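Long-range contact in DNA photolyase (Agrobacterium tumefaciens, PDB 4U63), which probably repairs cyclobutane pyrimidine dimers in DNA by light-driven electron transfer from its flavin, with a methenyltetrahydrofolate as antenna chromophore: residues 147-159 with 297-309. Sequence-based numbering, arbitrary orientation. Where two conformers were deposited one is given.
Sequences SGQLLHEPSRLQT and IVWREFCYHLLFH. With FAD (flavin-adenine dinucleotide), chain C; SO4 (sulfate ion), chain D.
Leu150 and Pro154 bring the irregular segment 147-159 against one side of helix 287-309, along residues 297-309, their CA atoms lying 6.4 Å from that of Glu301 and 5.2 Å from that of His305, one helical turn further on. Buried Glu301 is the main polar link. Its chain folds about the CB-CG bond (chi2 -71°), turning the carboxylate back to the loop, where three N-H groups meet it. Leu151 N reaches OE2 on the syn side at 2.8 Å, though tilted out of the carboxylate plane. OE1 accepts His152 N from above that plane and, through its anti lone pair, His152 ND1 at 2.7 Å; the last bond is nearly straight (173°) and lies in the imidazole plane, fixing the ring's rotation. With ND1 the donor there, His152 turns NE2 to His305 ND1 at 3.1 Å, a hydrogen bond of undecided direction between rings meeting rim to rim. Just before Glu301 in sequence, the extended Arg300 chain delivers its guanidinium end-on to Gln149 O: NH1 (3.0 Å) and NH2 share this one carbonyl oxygen, which lies in the guanidinium plane. Apolar contacts accompany these bonds: Leu150 CD2 makes an off-centre CH-pi contact with the Tyr304 ring; toward the end of the helix, Pro154 CB touches Phe308 CB at 3.7 Å while the Pro154-Ser155 backbone covers one face of the Phe308 ring. A water donates to Pro154 O and Leu157 O and also bonds His309 NE2. The loop follows strand 142-146 at the edge of the parallel sheet, and the helix passes the FAD adenine, so the contact joins the N-terminal α/β region to the helical FAD-binding region; Phe171 of helix 168-177 meets the rings of His152, edge-to-face, and His305, and helix 271-276 adjoins Leu151 and Arg300.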
loop_
_atom_site.group_PDB
_atom_site.type_symbol
_atom_site.label_atom_id
_atom_site.label_comp_id
_atom_site.label_asym_id
_atom_site.label_seq_id
_atom_site.Cartn_x
_atom_site.Cartn_y
_atom_site.Cartn_z
ATOM N N SER A 147 -18.813 -1.985 -5.218
ATOM C CA SER A 147 -17.524 -1.801 -5.869
ATOM C C SER A 147 -16.955 -0.430 -5.512
ATOM O O SER A 147 -17.674 0.434 -5.006
ATOM C CB SER A 147 -17.671 -1.912 -7.388
ATOM O OG SER A 147 -18.478 -0.869 -7.910
ATOM N N GLY A 148 -15.668 -0.244 -5.795
ATOM C CA GLY A 148 -14.986 1.017 -5.525
ATOM C C GLY A 148 -13.490 0.879 -5.295
ATOM O O GLY A 148 -12.726 1.732 -5.731
ATOM N N GLN A 149 -13.075 -0.190 -4.616
ATOM C CA GLN A 149 -11.667 -0.389 -4.294
ATOM C C GLN A 149 -10.810 -0.567 -5.553
ATOM O O GLN A 149 -9.666 -0.109 -5.592
ATOM C CB GLN A 149 -11.483 -1.604 -3.374
ATOM C CG GLN A 149 -10.033 -1.829 -2.939
ATOM C CD GLN A 149 -9.846 -3.089 -2.123
ATOM O OE1 GLN A 149 -10.698 -3.944 -2.100
ATOM N NE2 GLN A 149 -8.705 -3.203 -1.457
ATOM N N LEU A 150 -11.373 -1.244 -6.563
ATOM C CA LEU A 150 -10.687 -1.539 -7.808
ATOM C C LEU A 150 -11.463 -1.057 -9.032
ATOM O O LEU A 150 -12.692 -1.029 -9.042
ATOM C CB LEU A 150 -10.494 -3.062 -7.937
ATOM C CG LEU A 150 -9.696 -3.776 -6.840
ATOM C CD1 LEU A 150 -9.712 -5.280 -7.059
ATOM C CD2 LEU A 150 -8.268 -3.263 -6.783
ATOM N N LEU A 151 -10.723 -0.708 -10.069
ATOM C CA LEU A 151 -11.282 -0.384 -11.381
ATOM C C LEU A 151 -11.903 -1.588 -12.065
ATOM O O LEU A 151 -12.855 -1.437 -12.840
ATOM C CB LEU A 151 -10.188 0.174 -12.291
ATOM C CG LEU A 151 -9.540 1.489 -11.869
ATOM C CD1 LEU A 151 -8.380 1.813 -12.790
ATOM C CD2 LEU A 151 -10.572 2.596 -11.876
ATOM N N HIS A 152 -11.373 -2.777 -11.793
ATOM C CA HIS A 152 -11.879 -4.012 -12.434
ATOM C C HIS A 152 -12.400 -4.969 -11.377
ATOM O O HIS A 152 -12.133 -4.799 -10.187
ATOM C CB HIS A 152 -10.784 -4.663 -13.300
ATOM C CG HIS A 152 -9.924 -5.649 -12.570
ATOM N ND1 HIS A 152 -8.977 -5.269 -11.649
ATOM C CD2 HIS A 152 -9.864 -7.003 -12.633
ATOM C CE1 HIS A 152 -8.374 -6.337 -11.166
ATOM N NE2 HIS A 152 -8.892 -7.402 -11.747
ATOM N N GLU A 153 -13.140 -5.977 -11.833
ATOM C CA GLU A 153 -13.689 -7.009 -10.975
ATOM C C GLU A 153 -12.835 -8.258 -11.182
ATOM O O GLU A 153 -12.935 -8.882 -12.220
ATOM C CB GLU A 153 -15.160 -7.273 -11.330
ATOM C CG GLU A 153 -16.158 -6.326 -10.660
ATOM C CD GLU A 153 -16.401 -6.632 -9.171
ATOM O OE1 GLU A 153 -16.488 -7.818 -8.791
ATOM O OE2 GLU A 153 -16.523 -5.689 -8.371
ATOM N N PRO A 154 -11.960 -8.594 -10.203
ATOM C CA PRO A 154 -11.041 -9.710 -10.474
ATOM C C PRO A 154 -11.711 -11.053 -10.719
ATOM O O PRO A 154 -11.152 -11.866 -11.432
ATOM C CB PRO A 154 -10.151 -9.783 -9.219
ATOM C CG PRO A 154 -10.771 -8.900 -8.210
ATOM C CD PRO A 154 -11.651 -7.926 -8.918
ATOM N N SER A 155 -12.896 -11.267 -10.150
ATOM C CA SER A 155 -13.584 -12.546 -10.313
ATOM C C SER A 155 -14.305 -12.669 -11.658
ATOM O O SER A 155 -14.734 -13.755 -12.021
ATOM C CB SER A 155 -14.582 -12.775 -9.176
ATOM O OG SER A 155 -15.699 -11.919 -9.286
ATOM N N ARG A 156 -14.446 -11.569 -12.384
ATOM C CA ARG A 156 -15.150 -11.570 -13.663
ATOM C C ARG A 156 -14.249 -11.344 -14.877
ATOM O O ARG A 156 -14.500 -11.897 -15.940
ATOM C CB ARG A 156 -16.245 -10.506 -13.633
ATOM C CG ARG A 156 -17.254 -10.678 -12.502
ATOM C CD ARG A 156 -18.366 -9.647 -12.614
ATOM N NE ARG A 156 -19.041 -9.411 -11.334
ATOM C CZ ARG A 156 -19.678 -8.284 -10.991
ATOM N NH1 ARG A 156 -19.742 -7.242 -11.825
ATOM N NH2 ARG A 156 -20.253 -8.188 -9.793
ATOM N N LEU A 157 -13.214 -10.533 -14.735
ATOM C CA LEU A 157 -12.364 -10.187 -15.872
ATOM C C LEU A 157 -11.490 -11.365 -16.304
ATOM O O LEU A 157 -10.733 -11.901 -15.499
ATOM C CB LEU A 157 -11.472 -8.991 -15.539
ATOM C CG LEU A 157 -10.608 -8.546 -16.725
ATOM C CD1 LEU A 157 -11.443 -7.872 -17.809
ATOM C CD2 LEU A 157 -9.489 -7.630 -16.258
ATOM N N GLN A 158 -11.604 -11.751 -17.578
ATOM C CA GLN A 158 -10.799 -12.831 -18.158
ATOM C C GLN A 158 -10.229 -12.416 -19.488
ATOM O O GLN A 158 -10.725 -11.491 -20.129
ATOM C CB GLN A 158 -11.636 -14.082 -18.401
ATOM C CG GLN A 158 -12.263 -14.649 -17.162
ATOM C CD GLN A 158 -13.123 -15.844 -17.449
ATOM O OE1 GLN A 158 -13.594 -16.048 -18.578
ATOM N NE2 GLN A 158 -13.345 -16.650 -16.428
ATOM N N THR A 159 -9.207 -13.140 -19.924
ATOM C CA THR A 159 -8.646 -12.917 -21.240
ATOM C C THR A 159 -9.694 -13.224 -22.290
ATOM O O THR A 159 -10.735 -13.854 -22.013
ATOM C CB THR A 159 -7.415 -13.802 -21.527
ATOM O OG1 THR A 159 -7.802 -15.193 -21.578
ATOM C CG2 THR A 159 -6.331 -13.606 -20.468
ATOM N N ILE A 297 -1.285 2.872 -11.863
ATOM C CA ILE A 297 -2.586 2.584 -11.247
ATOM C C ILE A 297 -3.031 1.147 -11.604
ATOM O O ILE A 297 -3.542 0.410 -10.761
ATOM C CB ILE A 297 -3.663 3.607 -11.688
ATOM C CG1 ILE A 297 -3.306 5.031 -11.203
ATOM C CG2 ILE A 297 -5.055 3.219 -11.193
ATOM C CD1 ILE A 297 -3.242 5.170 -9.696
ATOM N N VAL A 298 -2.821 0.767 -12.861
ATOM C CA VAL A 298 -3.186 -0.566 -13.333
ATOM C C VAL A 298 -2.250 -1.658 -12.782
ATOM O O VAL A 298 -2.676 -2.814 -12.654
ATOM C CB VAL A 298 -3.319 -0.574 -14.872
ATOM C CG1 VAL A 298 -3.518 -1.973 -15.425
ATOM C CG2 VAL A 298 -4.503 0.315 -15.280
ATOM N N TRP A 299 -1.003 -1.329 -12.451
ATOM C CA TRP A 299 -0.147 -2.295 -11.722
ATOM C C TRP A 299 -0.773 -2.682 -10.370
ATOM O O TRP A 299 -0.729 -3.839 -9.984
ATOM C CB TRP A 299 1.292 -1.804 -11.529
ATOM C CG TRP A 299 2.168 -2.078 -12.714
ATOM C CD1 TRP A 299 2.528 -1.201 -13.683
ATOM C CD2 TRP A 299 2.773 -3.337 -13.070
ATOM N NE1 TRP A 299 3.332 -1.811 -14.609
ATOM C CE2 TRP A 299 3.493 -3.127 -14.263
ATOM C CE3 TRP A 299 2.784 -4.615 -12.490
ATOM C CZ2 TRP A 299 4.217 -4.139 -14.890
ATOM C CZ3 TRP A 299 3.505 -5.631 -13.130
ATOM C CH2 TRP A 299 4.209 -5.382 -14.314
ATOM N N ARG A 300 -1.370 -1.720 -9.673
ATOM C CA ARG A 300 -2.124 -2.029 -8.442
ATOM C C ARG A 300 -3.271 -3.010 -8.740
ATOM O O ARG A 300 -3.436 -4.024 -8.048
ATOM C CB ARG A 300 -2.631 -0.743 -7.766
ATOM C CG ARG A 300 -3.587 -0.960 -6.595
ATOM C CD ARG A 300 -3.890 0.350 -5.875
ATOM N NE ARG A 300 -4.910 0.187 -4.834
ATOM C CZ ARG A 300 -6.229 0.205 -5.023
ATOM N NH1 ARG A 300 -6.763 0.404 -6.237
ATOM N NH2 ARG A 300 -7.039 0.035 -3.985
ATOM N N GLU A 301 -4.035 -2.713 -9.794
ATOM C CA GLU A 301 -5.112 -3.606 -10.248
ATOM C C GLU A 301 -4.600 -5.012 -10.503
ATOM O O GLU A 301 -5.209 -6.005 -10.075
ATOM C CB GLU A 301 -5.748 -3.072 -11.530
ATOM C CG GLU A 301 -6.428 -1.717 -11.376
ATOM C CD GLU A 301 -7.711 -1.786 -10.578
ATOM O OE1 GLU A 301 -8.507 -2.755 -10.751
ATOM O OE2 GLU A 301 -7.938 -0.855 -9.777
ATOM N N PHE A 302 -3.478 -5.093 -11.217
ATOM C CA PHE A 302 -2.914 -6.374 -11.597
ATOM C C PHE A 302 -2.484 -7.171 -10.366
ATOM O O PHE A 302 -2.689 -8.385 -10.309
ATOM C CB PHE A 302 -1.744 -6.159 -12.553
ATOM C CG PHE A 302 -1.201 -7.417 -13.159
ATOM C CD1 PHE A 302 -2.043 -8.325 -13.805
ATOM C CD2 PHE A 302 0.179 -7.689 -13.128
ATOM C CE1 PHE A 302 -1.531 -9.491 -14.375
ATOM C CE2 PHE A 302 0.686 -8.842 -13.707
ATOM C CZ PHE A 302 -0.172 -9.749 -14.330
ATOM N N CYS A 303 -1.891 -6.493 -9.381
ATOM C CA CYS A 303 -1.506 -7.167 -8.132
ATOM C C CYS A 303 -2.722 -7.806 -7.448
ATOM O O CYS A 303 -2.647 -8.950 -6.965
ATOM C CB CYS A 303 -0.789 -6.201 -7.190
ATOM S SG CYS A 303 0.848 -5.701 -7.778
ATOM N N TYR A 304 -3.843 -7.075 -7.416
ATOM C CA TYR A 304 -5.091 -7.610 -6.859
ATOM C C TYR A 304 -5.650 -8.769 -7.702
ATOM O O TYR A 304 -6.210 -9.716 -7.155
ATOM C CB TYR A 304 -6.133 -6.502 -6.650
ATOM C CG TYR A 304 -5.974 -5.809 -5.320
ATOM C CD1 TYR A 304 -6.615 -6.297 -4.188
ATOM C CD2 TYR A 304 -5.171 -4.681 -5.180
ATOM C CE1 TYR A 304 -6.467 -5.685 -2.962
ATOM C CE2 TYR A 304 -5.022 -4.065 -3.951
ATOM C CZ TYR A 304 -5.680 -4.569 -2.851
ATOM O OH TYR A 304 -5.552 -3.990 -1.624
ATOM N N HIS A 305 -5.489 -8.684 -9.023
ATOM C CA HIS A 305 -5.892 -9.782 -9.920
ATOM C C HIS A 305 -5.149 -11.066 -9.572
ATOM O O HIS A 305 -5.745 -12.149 -9.460
ATOM C CB HIS A 305 -5.623 -9.387 -11.375
ATOM C CG HIS A 305 -6.335 -10.233 -12.362
ATOM N ND1 HIS A 305 -7.671 -10.077 -12.649
ATOM C CD2 HIS A 305 -5.904 -11.255 -13.126
ATOM C CE1 HIS A 305 -8.035 -10.971 -13.544
ATOM N NE2 HIS A 305 -6.979 -11.689 -13.859
ATOM N N LEU A 306 -3.836 -10.938 -9.414
ATOM C CA LEU A 306 -2.980 -12.070 -9.077
ATOM C C LEU A 306 -3.305 -12.636 -7.695
ATOM O O LEU A 306 -3.346 -13.854 -7.518
ATOM C CB LEU A 306 -1.500 -11.663 -9.155
ATOM C CG LEU A 306 -0.965 -11.303 -10.545
ATOM C CD1 LEU A 306 0.498 -10.947 -10.435
ATOM C CD2 LEU A 306 -1.152 -12.419 -11.563
ATOM N N LEU A 307 -3.547 -11.760 -6.722
ATOM C CA LEU A 307 -3.930 -12.209 -5.375
ATOM C C LEU A 307 -5.260 -12.971 -5.381
ATOM O O LEU A 307 -5.400 -14.010 -4.716
ATOM C CB LEU A 307 -4.002 -11.033 -4.404
ATOM C CG LEU A 307 -4.337 -11.387 -2.955
ATOM C CD1 LEU A 307 -3.243 -12.247 -2.319
ATOM C CD2 LEU A 307 -4.567 -10.128 -2.147
ATOM N N PHE A 308 -6.230 -12.472 -6.144
ATOM C CA PHE A 308 -7.504 -13.179 -6.295
ATOM C C PHE A 308 -7.309 -14.598 -6.829
ATOM O O PHE A 308 -7.912 -15.549 -6.340
ATOM C CB PHE A 308 -8.455 -12.444 -7.228
ATOM C CG PHE A 308 -9.691 -13.230 -7.529
ATOM C CD1 PHE A 308 -10.790 -13.167 -6.685
ATOM C CD2 PHE A 308 -9.742 -14.075 -8.631
ATOM C CE1 PHE A 308 -11.925 -13.911 -6.944
ATOM C CE2 PHE A 308 -10.869 -14.825 -8.886
ATOM C CZ PHE A 308 -11.964 -14.739 -8.043
ATOM N N HIS A 309 -6.471 -14.707 -7.853
ATOM C CA HIS A 309 -6.209 -15.980 -8.514
ATOM C C HIS A 309 -5.228 -16.858 -7.763
ATOM O O HIS A 309 -5.181 -18.048 -8.017
ATOM C CB HIS A 309 -5.767 -15.737 -9.971
ATOM C CG HIS A 309 -6.917 -15.426 -10.876
ATOM N ND1 HIS A 309 -7.854 -16.368 -11.222
ATOM C CD2 HIS A 309 -7.309 -14.273 -11.475
ATOM C CE1 HIS A 309 -8.760 -15.829 -12.012
ATOM N NE2 HIS A 309 -8.459 -14.553 -12.174
HETATM P PA FAD C . 3.215 6.493 -8.229
HETATM O O1A FAD C . 4.410 6.321 -9.110
HETATM O O2A FAD C . 2.646 7.861 -8.049
HETATM O O5B FAD C . 2.114 5.449 -8.753
HETATM C C5B FAD C . 0.711 5.658 -8.557
HETATM C C4B FAD C . 0.052 4.466 -7.878
HETATM O O4B FAD C . 0.193 3.281 -8.659
HETATM C C3B FAD C . 0.650 4.129 -6.532
HETATM O O3B FAD C . 0.168 4.997 -5.493
HETATM C C2B FAD C . 0.245 2.681 -6.367
HETATM O O2B FAD C . -1.097 2.560 -5.890
HETATM C C1B FAD C . 0.315 2.153 -7.778
HETATM N N9A FAD C . 1.590 1.476 -8.106
HETATM C C8A FAD C . 2.680 2.056 -8.639
HETATM N N7A FAD C . 3.661 1.154 -8.847
HETATM C C5A FAD C . 3.190 -0.049 -8.456
HETATM C C6A FAD C . 3.728 -1.412 -8.405
HETATM N N6A FAD C . 4.982 -1.662 -8.833
HETATM N N1A FAD C . 2.920 -2.377 -7.913
HETATM C C2A FAD C . 1.667 -2.114 -7.475
HETATM N N3A FAD C . 1.120 -0.881 -7.500
HETATM C C4A FAD C . 1.828 0.166 -7.969
HETATM N N1 FAD C . 2.847 -0.617 -3.383
HETATM C C2 FAD C . 1.842 -0.509 -2.486
HETATM O O2 FAD C . 0.891 0.249 -2.781
HETATM N N3 FAD C . 1.849 -1.192 -1.314
HETATM C C4 FAD C . 2.864 -2.027 -0.971
HETATM O O4 FAD C . 2.858 -2.670 0.110
HETATM C C4X FAD C . 4.000 -2.182 -1.902
HETATM N N5 FAD C . 5.080 -2.976 -1.638
HETATM C C5X FAD C . 6.093 -3.105 -2.544
HETATM C C6 FAD C . 7.178 -3.934 -2.292
HETATM C C7 FAD C . 8.227 -4.063 -3.207
HETATM C C7M FAD C . 9.401 -4.970 -2.914
HETATM C C8 FAD C . 8.195 -3.299 -4.474
HETATM C C8M FAD C . 9.298 -3.403 -5.504
HETATM C C9 FAD C . 7.129 -2.478 -4.728
HETATM C C9A FAD C . 6.066 -2.338 -3.830
HETATM N N10 FAD C . 4.964 -1.475 -4.101
HETATM C C10 FAD C . 3.925 -1.394 -3.158
HETATM C "C1'" FAD C . 4.833 -0.743 -5.367
HETATM C "C2'" FAD C . 5.375 0.664 -5.490
HETATM O "O2'" FAD C . 6.754 0.675 -5.105
HETATM C "C3'" FAD C . 4.566 1.664 -4.687
HETATM O "O3'" FAD C . 3.186 1.596 -5.034
HETATM C "C4'" FAD C . 5.100 3.069 -4.962
HETATM O "O4'" FAD C . 6.409 3.187 -4.408
HETATM C "C5'" FAD C . 4.174 4.093 -4.339
HETATM O "O5'" FAD C . 4.632 5.435 -4.560
HETATM P P FAD C . 3.667 6.460 -5.334
HETATM O O1P FAD C . 4.336 7.789 -5.359
HETATM O O2P FAD C . 2.289 6.434 -4.735
HETATM O O3P FAD C . 3.617 5.820 -6.807
HETATM S S SO4 D . -22.497 -5.219 -9.057
HETATM O O1 SO4 D . -22.791 -6.237 -8.032
HETATM O O2 SO4 D . -23.623 -4.268 -9.143
HETATM O O3 SO4 D . -22.330 -5.890 -10.361
HETATM O O4 SO4 D . -21.255 -4.490 -8.715
HETATM O O HOH W 1 -6.571 -1.016 -1.479
HETATM O O HOH W 2 -10.680 -13.491 -13.427
#